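Local coordinates for major royal jelly protein 1 (Apis mellifera, PDB 5YYL) that serves as the most abundant protein of royal jelly, binding the sterol 24-methylenecholesterol and probably nourishing developing larvae, at residues N64-I69 with L379-K384; H35-F40 with I76-L81; G320-S325 with L351-S356. One frame throughout, in Å; residues are numbered along the deposited sequence.

In the fold
The chain is built as a six-bladed beta-propeller, and all three contacts join neighbouring blades. Contact 1 sets strand 65-72 of the first blade against strand 373-383 of the last. About 7 Å away, centre to centre, contact 2 bridges the same two blades, through strand 75-81 and the N-terminal strand 33-37, which pairs with strand 400-406 to complete the last blade. Contact 3, about 11 Å from contact 1 and 17 Å from contact 2 between centres, joins the preceding blade to strand 353-361, the neighbour of 373-383. Contacts 1 and 2 interlock along the sequence, while contact 3 nests inside the span of contact 1. The last blade is thus packed on both flanks, where the ring closes.

Contact 1 (N64-I69 with L379-K384); sequences NYPSDI and LVLSNK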
loop_
_atom_site.group_PDB
_atom_site.type_symbol
_atom_site.label_atom_id
_atom_site.label_comp_id
_atom_site.label_asym_id
_atom_site.label_seq_id
_atom_site.Cartn_x
_atom_site.Cartn_y
_atom_site.Cartn_z
ATOM N N ASN A 64 -28.031 -38.700 -1.774
ATOM C CA ASN A 64 -27.363 -37.598 -2.467
ATOM C C ASN A 64 -25.937 -37.989 -2.801
ATOM O O ASN A 64 -25.116 -38.200 -1.909
ATOM C CB ASN A 64 -27.428 -36.318 -1.648
ATOM C CG ASN A 64 -28.798 -35.670 -1.715
ATOM O OD1 ASN A 64 -28.993 -34.651 -2.376
ATOM N ND2 ASN A 64 -29.768 -36.291 -1.057
ATOM N N TYR A 65 -25.676 -38.128 -4.097
ATOM C CA TYR A 65 -24.401 -38.611 -4.611
ATOM C C TYR A 65 -23.901 -37.618 -5.654
ATOM O O TYR A 65 -24.651 -37.247 -6.582
ATOM C CB TYR A 65 -24.545 -39.989 -5.252
ATOM C CG TYR A 65 -25.302 -40.997 -4.412
ATOM C CD1 TYR A 65 -24.749 -41.517 -3.236
ATOM C CD2 TYR A 65 -26.585 -41.433 -4.793
ATOM C CE1 TYR A 65 -25.443 -42.440 -2.466
ATOM C CE2 TYR A 65 -27.285 -42.358 -4.029
ATOM C CZ TYR A 65 -26.715 -42.853 -2.867
ATOM O OH TYR A 65 -27.417 -43.768 -2.107
ATOM N N PRO A 66 -22.643 -37.168 -5.507
ATOM C CA PRO A 66 -22.154 -36.140 -6.418
ATOM C C PRO A 66 -21.638 -36.739 -7.718
ATOM O O PRO A 66 -20.992 -37.772 -7.709
ATOM C CB PRO A 66 -21.029 -35.479 -5.617
ATOM C CG PRO A 66 -20.512 -36.569 -4.732
ATOM C CD PRO A 66 -21.626 -37.563 -4.512
ATOM N N SER A 67 -21.944 -36.085 -8.819
ATOM C CA SER A 67 -21.549 -36.528 -10.142
ATOM C C SER A 67 -20.336 -35.740 -10.652
ATOM O O SER A 67 -19.373 -36.335 -11.123
ATOM C CB SER A 67 -22.727 -36.377 -11.103
ATOM O OG SER A 67 -22.377 -36.805 -12.403
ATOM N N ASP A 68 -20.399 -34.412 -10.574
ATOM C CA ASP A 68 -19.351 -33.547 -11.113
ATOM C C ASP A 68 -19.106 -32.331 -10.217
ATOM O O ASP A 68 -19.949 -31.968 -9.410
ATOM C CB ASP A 68 -19.744 -33.091 -12.536
ATOM C CG ASP A 68 -18.539 -32.650 -13.405
ATOM O OD1 ASP A 68 -17.382 -32.777 -12.980
ATOM O OD2 ASP A 68 -18.742 -32.180 -14.544
ATOM N N ILE A 69 -17.920 -31.741 -10.349
ATOM C CA ILE A 69 -17.580 -30.464 -9.723
ATOM C C ILE A 69 -17.025 -29.558 -10.790
ATOM O O ILE A 69 -16.569 -30.025 -11.837
ATOM C CB ILE A 69 -16.536 -30.600 -8.589
ATOM C CG1 ILE A 69 -15.221 -31.221 -9.082
ATOM C CG2 ILE A 69 -17.105 -31.448 -7.461
ATOM C CD1 ILE A 69 -14.109 -31.262 -8.052
ATOM N N LEU A 379 -8.442 -29.883 -9.458
ATOM C CA LEU A 379 -9.513 -30.152 -8.498
ATOM C C LEU A 379 -10.003 -31.579 -8.714
ATOM O O LEU A 379 -10.301 -31.969 -9.832
ATOM C CB LEU A 379 -10.684 -29.195 -8.748
ATOM C CG LEU A 379 -10.423 -27.689 -8.646
ATOM C CD1 LEU A 379 -11.562 -26.896 -9.255
ATOM C CD2 LEU A 379 -10.172 -27.305 -7.202
ATOM N N VAL A 380 -10.128 -32.348 -7.646
ATOM C CA VAL A 380 -10.493 -33.764 -7.736
ATOM C C VAL A 380 -11.703 -34.069 -6.847
ATOM O O VAL A 380 -11.640 -33.870 -5.641
ATOM C CB VAL A 380 -9.317 -34.649 -7.290
ATOM C CG1 VAL A 380 -9.666 -36.118 -7.443
ATOM C CG2 VAL A 380 -8.070 -34.299 -8.081
ATOM N N LEU A 381 -12.804 -34.532 -7.446
ATOM C CA LEU A 381 -13.944 -35.069 -6.694
ATOM C C LEU A 381 -13.713 -36.539 -6.527
ATOM O O LEU A 381 -13.562 -37.267 -7.504
ATOM C CB LEU A 381 -15.290 -34.877 -7.408
ATOM C CG LEU A 381 -16.493 -35.540 -6.713
ATOM C CD1 LEU A 381 -16.729 -34.938 -5.339
ATOM C CD2 LEU A 381 -17.749 -35.405 -7.551
ATOM N N SER A 382 -13.697 -36.969 -5.278
ATOM C CA SER A 382 -13.493 -38.339 -4.938
ATOM C C SER A 382 -14.593 -38.724 -3.963
ATOM O O SER A 382 -14.446 -38.636 -2.737
ATOM C CB SER A 382 -12.124 -38.458 -4.325
ATOM O OG SER A 382 -12.028 -39.619 -3.567
ATOM N N ASN A 383 -15.741 -39.085 -4.535
ATOM C CA ASN A 383 -16.786 -39.810 -3.825
ATOM C C ASN A 383 -16.343 -41.255 -3.572
ATOM O O ASN A 383 -15.166 -41.597 -3.770
ATOM C CB ASN A 383 -18.136 -39.714 -4.557
ATOM C CG ASN A 383 -18.125 -40.289 -5.969
ATOM O OD1 ASN A 383 -17.534 -41.345 -6.255
ATOM N ND2 ASN A 383 -18.825 -39.595 -6.868
ATOM N N LYS A 384 -17.260 -42.088 -3.085
ATOM C CA LYS A 384 -17.003 -43.507 -2.902
ATOM C C LYS A 384 -18.094 -44.304 -3.620
ATOM O O LYS A 384 -18.970 -44.903 -2.979
ATOM C CB LYS A 384 -16.949 -43.820 -1.409
ATOM C CG LYS A 384 -15.758 -43.170 -0.721
ATOM C CD LYS A 384 -15.244 -43.944 0.493
ATOM C CE LYS A 384 -15.941 -43.561 1.779
ATOM N NZ LYS A 384 -15.126 -44.006 2.938
#
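L381 is the side chain to follow. Its CG stands anti to the backbone N (chi1 175°), and the side chain is directed from strand 379-383 to the facing strand 65-69. At its root, L381 CB lies 3.9 Å from I69 CD1, with I69 CG2 equally near. One methyl, L381 CD1, then meets I69 CG2 at 4.1 Å. The other, L381 CD2, reaches P66 CB at 3.8 Å, so the forked tip sits between isoleucine and proline. I69 crosses L381 obliquely. Its CG1 takes the crowded position between backbone N and carbonyl carbon (chi1 59°), which carries I69 CD1 across to the facing backbone, 3.6 Å from L381 N, and within 4.1 Å of L379 CB.

Beyond the leucine, N383 also adopts the crowded chi1 position. Its CB packs on P66 CG, while its amide N383 ND2 gives a weak, bent hydrogen bond to P66 O, 3.0 Å long. This is the one polar link in an otherwise greasy, buried face. The strand axes run antiparallel (176°) yet stay 7.4 Å apart, so side chains and not backbone bonds join them.

Strand 65-72 belongs to the first propeller blade, paired with 75-81, and strand 373-383 to the last, between 353-361 and 400-406, where F400 packs on P66 and I402 on I69.

Contact 2 (H35-F40 with I76-L81); sequences HEWKFF and IFVTML
F40 holds its ring beside the backbone N, with CG anti to the carbonyl carbon (chi1 -74°), and M80 doubles back toward it, its chain bent at both chi2 (74°) and chi3 (35°). The bends lay the thioether end flat over one face of the phenyl ring. The methyl M80 CE sits 4.0 Å from the centroid of the F40 ring in a CH-pi contact, and M80 SD follows at 4.2 Å from the same centroid, close enough to the ring normal to make this a Met-aromatic contact. The two atoms share the ring between them: CE leans to the CD1 side, where it comes within 3.9 Å of F40 CD1, and SD to the CD2 side.

The opposite face of F40 is turned to W37. There F40 CE1 rests over the centre of the indole, so the phenyl ring lies between the methionine thioether and the indole, which is tilted against it. In the propeller this cluster lies between blades: strand 33-37 is the N-terminal strand that completes the last blade by pairing with 400-406, and strand 75-81 is the second strand of the first blade. L104, on strand 102-106, touches W37, F40 and M80 alike, and W37 NE1 is spent on a hydrogen bond to P102 O.

V78 works with both branches. V78 CG1, anti to its backbone N, meets the phenyl tip-to-tip, 3.8 Å from F40 CE1. V78 CG2 approaches the far end of the indole, 4.3 Å from W37 CH2. At the start of both segments, H35 NE2 lies 4.3 Å from I76 CG1, a looser touch between two partly exposed residues.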
loop_
_atom_site.group_PDB
_atom_site.type_symbol
_atom_site.label_atom_id
_atom_site.label_comp_id
_atom_site.label_asym_id
_atom_site.label_seq_id
_atom_site.Cartn_x
_atom_site.Cartn_y
_atom_site.Cartn_z
ATOM N N HIS A 35 -12.813 -29.247 0.421
ATOM C CA HIS A 35 -14.123 -29.431 1.064
ATOM C C HIS A 35 -14.372 -30.902 1.300
ATOM O O HIS A 35 -14.027 -31.741 0.471
ATOM C CB HIS A 35 -15.259 -28.885 0.204
ATOM C CG HIS A 35 -15.179 -27.413 -0.034
ATOM N ND1 HIS A 35 -15.351 -26.485 0.969
ATOM C CD2 HIS A 35 -14.919 -26.706 -1.159
ATOM C CE1 HIS A 35 -15.214 -25.270 0.467
ATOM N NE2 HIS A 35 -14.952 -25.376 -0.823
ATOM N N GLU A 36 -14.981 -31.201 2.445
ATOM C CA GLU A 36 -15.330 -32.556 2.831
ATOM C C GLU A 36 -16.797 -32.612 3.163
ATOM O O GLU A 36 -17.397 -31.608 3.544
ATOM C CB GLU A 36 -14.555 -32.961 4.069
ATOM C CG GLU A 36 -13.325 -33.782 3.782
ATOM C CD GLU A 36 -12.500 -34.064 5.032
ATOM O OE1 GLU A 36 -12.752 -33.441 6.086
ATOM O OE2 GLU A 36 -11.568 -34.896 4.948
ATOM N N TRP A 37 -17.364 -33.802 3.019
ATOM C CA TRP A 37 -18.718 -34.058 3.446
ATOM C C TRP A 37 -18.835 -35.447 4.025
ATOM O O TRP A 37 -18.207 -36.395 3.544
ATOM C CB TRP A 37 -19.671 -33.962 2.288
ATOM C CG TRP A 37 -19.939 -32.613 1.776
ATOM C CD1 TRP A 37 -20.942 -31.775 2.153
ATOM C CD2 TRP A 37 -19.252 -31.962 0.710
ATOM N NE1 TRP A 37 -20.913 -30.625 1.401
ATOM C CE2 TRP A 37 -19.884 -30.714 0.504
ATOM C CE3 TRP A 37 -18.159 -32.308 -0.094
ATOM C CZ2 TRP A 37 -19.459 -29.812 -0.472
ATOM C CZ3 TRP A 37 -17.742 -31.412 -1.066
ATOM C CH2 TRP A 37 -18.391 -30.179 -1.246
ATOM N N LYS A 38 -19.638 -35.539 5.082
ATOM C CA LYS A 38 -20.168 -36.811 5.552
ATOM C C LYS A 38 -21.408 -37.115 4.722
ATOM O O LYS A 38 -21.632 -38.257 4.343
ATOM C CB LYS A 38 -20.500 -36.744 7.038
ATOM C CG LYS A 38 -19.291 -36.430 7.899
ATOM C CD LYS A 38 -19.580 -36.575 9.388
ATOM C CE LYS A 38 -18.304 -36.763 10.200
ATOM N NZ LYS A 38 -18.515 -37.491 11.490
ATOM N N PHE A 39 -22.191 -36.082 4.442
ATOM C CA PHE A 39 -23.338 -36.190 3.563
ATOM C C PHE A 39 -23.748 -34.799 3.119
ATOM O O PHE A 39 -23.451 -33.811 3.787
ATOM C CB PHE A 39 -24.521 -36.860 4.271
ATOM C CG PHE A 39 -24.900 -36.201 5.571
ATOM C CD1 PHE A 39 -25.729 -35.076 5.587
ATOM C CD2 PHE A 39 -24.413 -36.696 6.781
ATOM C CE1 PHE A 39 -26.054 -34.453 6.777
ATOM C CE2 PHE A 39 -24.744 -36.081 7.976
ATOM C CZ PHE A 39 -25.571 -34.959 7.975
ATOM N N PHE A 40 -24.458 -34.733 2.007
ATOM C CA PHE A 40 -24.852 -33.457 1.464
ATOM C C PHE A 40 -26.133 -32.981 2.106
ATOM O O PHE A 40 -26.964 -33.779 2.525
ATOM C CB PHE A 40 -24.978 -33.520 -0.059
ATOM C CG PHE A 40 -23.655 -33.577 -0.744
ATOM C CD1 PHE A 40 -23.006 -32.401 -1.111
ATOM C CD2 PHE A 40 -23.021 -34.802 -0.969
ATOM C CE1 PHE A 40 -21.774 -32.445 -1.727
ATOM C CE2 PHE A 40 -21.787 -34.848 -1.579
ATOM C CZ PHE A 40 -21.163 -33.671 -1.959
ATOM N N ILE A 76 -17.963 -22.810 -6.396
ATOM C CA ILE A 76 -17.573 -24.195 -6.607
ATOM C C ILE A 76 -18.871 -24.927 -6.925
ATOM O O ILE A 76 -19.732 -25.027 -6.061
ATOM C CB ILE A 76 -16.960 -24.824 -5.327
ATOM C CG1 ILE A 76 -15.644 -24.151 -4.925
ATOM C CG2 ILE A 76 -16.756 -26.326 -5.493
ATOM C CD1 ILE A 76 -14.462 -24.433 -5.829
ATOM N N PHE A 77 -19.018 -25.436 -8.148
ATOM C CA PHE A 77 -20.222 -26.183 -8.538
ATOM C C PHE A 77 -20.146 -27.617 -8.051
ATOM O O PHE A 77 -19.076 -28.185 -7.988
ATOM C CB PHE A 77 -20.457 -26.107 -10.039
ATOM C CG PHE A 77 -20.766 -24.717 -10.507
ATOM C CD1 PHE A 77 -22.062 -24.192 -10.397
ATOM C CD2 PHE A 77 -19.765 -23.898 -11.011
ATOM C CE1 PHE A 77 -22.345 -22.895 -10.804
ATOM C CE2 PHE A 77 -20.049 -22.600 -11.442
ATOM C CZ PHE A 77 -21.343 -22.102 -11.339
ATOM N N VAL A 78 -21.276 -28.174 -7.646
ATOM C CA VAL A 78 -21.368 -29.579 -7.249
ATOM C C VAL A 78 -22.670 -30.107 -7.812
ATOM O O VAL A 78 -23.723 -29.571 -7.484
ATOM C CB VAL A 78 -21.376 -29.749 -5.720
ATOM C CG1 VAL A 78 -21.525 -31.219 -5.346
ATOM C CG2 VAL A 78 -20.099 -29.167 -5.109
ATOM N N THR A 79 -22.605 -31.117 -8.681
ATOM C CA THR A 79 -23.813 -31.670 -9.300
ATOM C C THR A 79 -24.187 -32.971 -8.632
ATOM O O THR A 79 -23.320 -33.770 -8.295
ATOM C CB THR A 79 -23.706 -31.906 -10.811
ATOM O OG1 THR A 79 -22.895 -33.055 -11.072
ATOM C CG2 THR A 79 -23.171 -30.706 -11.511
ATOM N N MET A 80 -25.486 -33.168 -8.447
ATOM C CA MET A 80 -25.982 -34.338 -7.747
ATOM C C MET A 80 -26.807 -35.217 -8.696
ATOM O O MET A 80 -27.651 -34.715 -9.481
ATOM C CB MET A 80 -26.808 -33.918 -6.536
ATOM C CG MET A 80 -26.652 -34.856 -5.348
ATOM S SD MET A 80 -25.104 -34.758 -4.417
ATOM C CE MET A 80 -24.741 -33.002 -4.509
ATOM N N LEU A 81 -26.523 -36.524 -8.633
ATOM C CA LEU A 81 -27.309 -37.527 -9.353
ATOM C C LEU A 81 -28.714 -37.493 -8.784
ATOM O O LEU A 81 -28.894 -37.641 -7.568
ATOM C CB LEU A 81 -26.740 -38.938 -9.167
ATOM C CG LEU A 81 -25.410 -39.274 -9.837
ATOM C CD1 LEU A 81 -24.972 -40.676 -9.471
ATOM C CD2 LEU A 81 -25.520 -39.088 -11.335
#

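Contact 3 (G320-S325 with L351-S356); sequences GLVGDS and LQMIAS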
loop_
_atom_site.group_PDB
_atom_site.type_symbol
_atom_site.label_atom_id
_atom_site.label_comp_id
_atom_site.label_asym_id
_atom_site.label_seq_id
_atom_site.Cartn_x
_atom_site.Cartn_y
_atom_site.Cartn_z
ATOM N N GLY A 320 -7.767 -41.255 -13.030
ATOM C CA GLY A 320 -7.953 -42.041 -11.839
ATOM C C GLY A 320 -7.816 -43.522 -12.142
ATOM O O GLY A 320 -8.345 -44.012 -13.132
ATOM N N LEU A 321 -7.125 -44.231 -11.254
ATOM C CA LEU A 321 -6.888 -45.644 -11.395
ATOM C C LEU A 321 -7.765 -46.352 -10.369
ATOM O O LEU A 321 -7.465 -46.350 -9.193
ATOM C CB LEU A 321 -5.403 -45.922 -11.188
ATOM C CG LEU A 321 -4.519 -45.412 -12.342
ATOM C CD1 LEU A 321 -3.115 -45.050 -11.904
ATOM C CD2 LEU A 321 -4.448 -46.415 -13.478
ATOM N N VAL A 322 -8.835 -46.975 -10.847
ATOM C CA VAL A 322 -9.921 -47.535 -10.025
ATOM C C VAL A 322 -9.448 -48.560 -8.988
ATOM O O VAL A 322 -9.804 -48.489 -7.814
ATOM C CB VAL A 322 -11.009 -48.210 -10.915
ATOM C CG1 VAL A 322 -12.074 -48.893 -10.058
ATOM C CG2 VAL A 322 -11.690 -47.200 -11.831
ATOM N N GLY A 323 -8.657 -49.521 -9.428
ATOM C CA GLY A 323 -8.218 -50.603 -8.551
ATOM C C GLY A 323 -7.313 -50.113 -7.444
ATOM O O GLY A 323 -7.580 -50.358 -6.261
ATOM N N ASP A 324 -6.274 -49.373 -7.835
ATOM C CA ASP A 324 -5.259 -48.885 -6.906
ATOM C C ASP A 324 -5.750 -47.720 -6.025
ATOM O O ASP A 324 -5.122 -47.414 -5.008
ATOM C CB ASP A 324 -3.987 -48.469 -7.675
ATOM C CG ASP A 324 -3.498 -49.557 -8.677
ATOM O OD1 ASP A 324 -3.920 -50.736 -8.553
ATOM O OD2 ASP A 324 -2.711 -49.227 -9.603
ATOM N N SER A 325 -6.886 -47.108 -6.389
ATOM C CA SER A 325 -7.414 -45.910 -5.725
ATOM C C SER A 325 -6.326 -44.841 -5.738
ATOM O O SER A 325 -5.853 -44.365 -4.708
ATOM C CB SER A 325 -7.981 -46.225 -4.331
ATOM O OG SER A 325 -6.976 -46.277 -3.353
ATOM N N LEU A 351 -9.110 -41.517 -1.971
ATOM C CA LEU A 351 -9.218 -41.527 -3.460
ATOM C C LEU A 351 -9.948 -42.750 -4.045
ATOM O O LEU A 351 -9.535 -43.299 -5.076
ATOM C CB LEU A 351 -7.819 -41.418 -4.084
ATOM C CG LEU A 351 -7.077 -40.107 -3.896
ATOM C CD1 LEU A 351 -5.604 -40.320 -4.204
ATOM C CD2 LEU A 351 -7.670 -39.026 -4.778
ATOM N N GLN A 352 -11.051 -43.144 -3.420
ATOM C CA GLN A 352 -11.664 -44.432 -3.744
ATOM C C GLN A 352 -12.347 -44.493 -5.133
ATOM O O GLN A 352 -12.143 -45.462 -5.867
ATOM C CB GLN A 352 -12.571 -44.908 -2.612
ATOM C CG GLN A 352 -11.807 -45.174 -1.324
ATOM C CD GLN A 352 -12.566 -46.019 -0.310
ATOM O OE1 GLN A 352 -13.672 -46.482 -0.572
ATOM N NE2 GLN A 352 -11.953 -46.250 0.848
ATOM N N MET A 353 -13.139 -43.490 -5.507
ATOM C CA MET A 353 -13.552 -43.343 -6.897
ATOM C C MET A 353 -13.437 -41.891 -7.347
ATOM O O MET A 353 -14.250 -41.040 -6.984
ATOM C CB MET A 353 -14.972 -43.861 -7.117
ATOM C CG MET A 353 -15.483 -43.661 -8.557
ATOM S SD MET A 353 -14.684 -44.629 -9.904
ATOM C CE MET A 353 -15.672 -44.100 -11.308
ATOM N N ILE A 354 -12.442 -41.611 -8.167
ATOM C CA ILE A 354 -12.279 -40.274 -8.706
ATOM C C ILE A 354 -13.374 -40.057 -9.763
ATOM O O ILE A 354 -13.226 -40.429 -10.922
ATOM C CB ILE A 354 -10.853 -40.046 -9.247
ATOM C CG1 ILE A 354 -9.860 -40.138 -8.094
ATOM C CG2 ILE A 354 -10.728 -38.689 -9.922
ATOM C CD1 ILE A 354 -8.411 -40.186 -8.533
ATOM N N ALA A 355 -14.491 -39.478 -9.332
ATOM C CA ALA A 355 -15.619 -39.243 -10.221
ATOM C C ALA A 355 -15.438 -38.027 -11.096
ATOM O O ALA A 355 -16.126 -37.898 -12.111
ATOM C CB ALA A 355 -16.888 -39.084 -9.410
ATOM N N SER A 356 -14.567 -37.094 -10.700
ATOM C CA SER A 356 -14.354 -35.915 -11.532
ATOM C C SER A 356 -13.046 -35.220 -11.305
ATOM O O SER A 356 -12.510 -35.281 -10.218
ATOM C CB SER A 356 -15.484 -34.912 -11.344
ATOM O OG SER A 356 -15.619 -34.160 -12.526
#
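A blade-to-blade seam of the propeller runs here: the turn that follows strand 316-321 packs against the chain entering strand 353-361, innermost strand of the next blade. The closest approach is at S325, whose CB lies 3.4 Å from L351 O, and the return contact is made by L351, whose CB lies 3.6 Å from S325 O. Each residue thus sets its CB beside the other's carbonyl oxygen, an ordinary packing contact. S325 is the one residue of its segment with positive phi (55°), the point at which the turn swings back into strand 326-331. Its OG, in the crowded position between N and carbonyl carbon, bonds D324 O at 2.7 Å, coming from above the carbonyl plane, and has a second, weak bond to S347 O.

Between strand and turn, residues 322-324 take helical backbone angles without forming a regular helix, so this beta-hairpin connection curls as a short turn; its ends, V322 and S325, pack on the next blade, while D324 faces solvent. V322 offers its CG2 to M353 SD at 4.4 Å, a loose apolar touch; M240 and I242 of strand 239-242 also pack on V322.

Near the end of strand 316-321, I354 covers the glycine: its CB is directed to that segment, and I354 CD1, the tip of the extended branch (chi2 169°), rests 3.8 Å from G320 CA, meeting bare backbone. Just past I354 the strand makes a classic beta bulge: A355 and S356 both face L381 of strand 373-383.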